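Local coordinates for chloroplast pentatricopeptide repeat protein 10 (Zea mays, PDB 4M59) that binds specific single-stranded RNA segments in chloroplast intergenic regions, blocking exonucleases from either end and so stabilising chloroplast mRNAs, at the interface of chains A and B. Numbering follows the deposited sequence. Chains: chain A/B, Chloroplast pentatricopeptide repeat protein 10.

The interface of chains A and B. Residues chain A 282-283, 286, 308, 315-316, 318-319, 322; chain B 591-595.
B:Gln593, on the loop that follows helix 580-591 of chain B, lays its side chain against chain A, between A:Ala282 at the start of helix 282-295 and A:Asn316 and A:Thr319 around the start of helix 317-328. Its amide nitrogen NE2 can donate a hydrogen bond to the hydroxyl OG1 of A:Thr319, 2.6 Å away, the two side chains crossing at about a right angle. The amides of A:Asn316 and B:Gln593 meet tip to tip with their planes 31° apart; A:Asn316 OD1 lies 2.9 Å from B:Gln593 NE2, a close polar approach whose geometry does not make it a hydrogen bond. A:Ala282 CB touches the same amide, 3.5 Å from B:Gln593 CD. The backbone carbonyl of B:Gln593 is also bound: A:Asn286 ND2 donates to its O over 2.7 Å, from above the carbonyl plane, while A:Ala282 O, another acceptor, faces it without a hydrogen bond. B:Thr594 turns its methyl CG2 towards A:Leu322 CD1, 3.5 Å away, and against the amide of A:Asn286, while the ring of A:Phe283, with CG anti to the backbone N (chi1 177°), brings CE1 to 3.4 Å from B:Thr594 O. A:Asn318 ND2 adds a weak hydrogen bond to B:Ser592 O. In the second shell, A:Thr319 OG1 donates a hydrogen bond to A:Asn316 OD1, which chi1 45° helps to place, linking the two residues facing the glutamine. On chain B, B:Ser592 OG accepts the backbone N-H of B:Met595, bracing the turn. The site thus sets a loop of one superhelical repeat array against the N-terminal ends of helices 282-295 and 317-328 of the other, and a two-fold twin repeats it in the homodimer.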
# COMPACT_ATOMS: atom_id res chain seq x y z
N ALA A 282 -19.69 -23.30 2.80
CA ALA A 282 -19.56 -22.10 1.99
C ALA A 282 -18.55 -21.13 2.59
O ALA A 282 -17.91 -20.36 1.87
CB ALA A 282 -20.91 -21.42 1.82
N PHE A 283 -18.41 -21.17 3.91
CA PHE A 283 -17.49 -20.30 4.60
C PHE A 283 -16.10 -20.85 4.48
O PHE A 283 -15.13 -20.12 4.43
CB PHE A 283 -17.84 -20.17 6.06
CG PHE A 283 -16.86 -19.35 6.80
CD1 PHE A 283 -16.50 -18.11 6.32
CD2 PHE A 283 -16.27 -19.82 7.94
CE1 PHE A 283 -15.57 -17.34 6.98
CE2 PHE A 283 -15.34 -19.05 8.61
CZ PHE A 283 -15.00 -17.81 8.13
N ASN A 286 -14.78 -19.96 1.13
CA ASN A 286 -14.42 -18.56 1.04
C ASN A 286 -13.14 -18.30 1.76
O ASN A 286 -12.38 -17.42 1.41
CB ASN A 286 -15.52 -17.70 1.63
CG ASN A 286 -16.63 -17.44 0.66
OD1 ASN A 286 -16.40 -16.98 -0.45
ND2 ASN A 286 -17.84 -17.75 1.06
N MET A 308 -16.60 -25.16 -6.38
CA MET A 308 -17.61 -24.97 -5.35
C MET A 308 -19.01 -25.11 -5.95
O MET A 308 -19.98 -25.40 -5.24
CB MET A 308 -17.47 -23.60 -4.69
CG MET A 308 -18.58 -23.28 -3.70
SD MET A 308 -18.47 -21.60 -3.05
CE MET A 308 -20.03 -21.48 -2.18
N PRO A 315 -23.09 -20.48 -4.50
CA PRO A 315 -22.67 -19.23 -3.85
C PRO A 315 -23.75 -18.14 -3.91
O PRO A 315 -24.48 -18.05 -4.90
CB PRO A 315 -21.45 -18.81 -4.67
CG PRO A 315 -21.69 -19.40 -6.02
CD PRO A 315 -22.39 -20.71 -5.77
N ASN A 316 -23.83 -17.31 -2.87
CA ASN A 316 -24.78 -16.20 -2.85
C ASN A 316 -24.13 -14.90 -3.32
O ASN A 316 -23.13 -14.92 -4.03
CB ASN A 316 -25.37 -16.03 -1.46
CG ASN A 316 -24.33 -16.10 -0.37
OD1 ASN A 316 -23.14 -16.28 -0.64
ND2 ASN A 316 -24.77 -15.96 0.88
N ASN A 318 -22.90 -12.49 -1.31
CA ASN A 318 -21.76 -12.16 -0.49
C ASN A 318 -20.54 -12.88 -0.98
O ASN A 318 -19.45 -12.34 -0.98
CB ASN A 318 -22.02 -12.57 0.95
CG ASN A 318 -23.36 -12.13 1.43
OD1 ASN A 318 -24.00 -11.29 0.81
ND2 ASN A 318 -23.80 -12.69 2.54
N THR A 319 -20.74 -14.12 -1.41
CA THR A 319 -19.67 -14.91 -1.97
C THR A 319 -19.20 -14.33 -3.29
O THR A 319 -18.02 -14.23 -3.55
CB THR A 319 -20.15 -16.34 -2.19
OG1 THR A 319 -20.80 -16.81 -1.01
CG2 THR A 319 -18.98 -17.23 -2.48
N LEU A 322 -17.34 -11.04 -2.98
CA LEU A 322 -16.03 -11.38 -2.48
C LEU A 322 -15.13 -11.64 -3.65
O LEU A 322 -14.02 -11.13 -3.72
CB LEU A 322 -16.16 -12.61 -1.60
CG LEU A 322 -14.98 -13.21 -0.86
CD1 LEU A 322 -15.48 -13.68 0.45
CD2 LEU A 322 -14.39 -14.38 -1.61
N CYS B 591 -25.59 -18.27 7.72
CA CYS B 591 -25.86 -18.49 6.31
C CYS B 591 -24.97 -17.65 5.48
O CYS B 591 -24.76 -17.94 4.35
CB CYS B 591 -27.27 -18.04 6.01
SG CYS B 591 -28.50 -18.84 7.01
N SER B 592 -24.49 -16.57 6.08
CA SER B 592 -23.76 -15.54 5.40
C SER B 592 -22.77 -16.13 4.48
O SER B 592 -22.42 -15.55 3.49
CB SER B 592 -23.06 -14.64 6.41
OG SER B 592 -21.86 -15.19 6.84
N GLN B 593 -22.38 -17.34 4.75
CA GLN B 593 -21.49 -17.95 3.82
C GLN B 593 -20.16 -17.28 3.79
O GLN B 593 -19.21 -17.88 3.36
CB GLN B 593 -22.01 -17.75 2.40
CG GLN B 593 -23.24 -18.55 2.01
CD GLN B 593 -23.18 -19.06 0.59
OE1 GLN B 593 -24.14 -19.59 0.08
NE2 GLN B 593 -22.05 -18.88 -0.04
N THR B 594 -20.08 -16.03 4.23
CA THR B 594 -18.80 -15.31 4.30
C THR B 594 -18.50 -14.80 5.68
O THR B 594 -17.36 -14.66 6.05
CB THR B 594 -18.69 -14.10 3.36
OG1 THR B 594 -19.85 -13.29 3.47
CG2 THR B 594 -18.53 -14.54 1.96
N MET B 595 -19.54 -14.49 6.44
CA MET B 595 -19.35 -13.95 7.78
C MET B 595 -18.85 -15.04 8.72
O MET B 595 -17.65 -15.22 8.91
CB MET B 595 -20.64 -13.34 8.31
CG MET B 595 -20.98 -11.99 7.71
SD MET B 595 -19.61 -10.82 7.75
CE MET B 595 -20.32 -9.42 6.89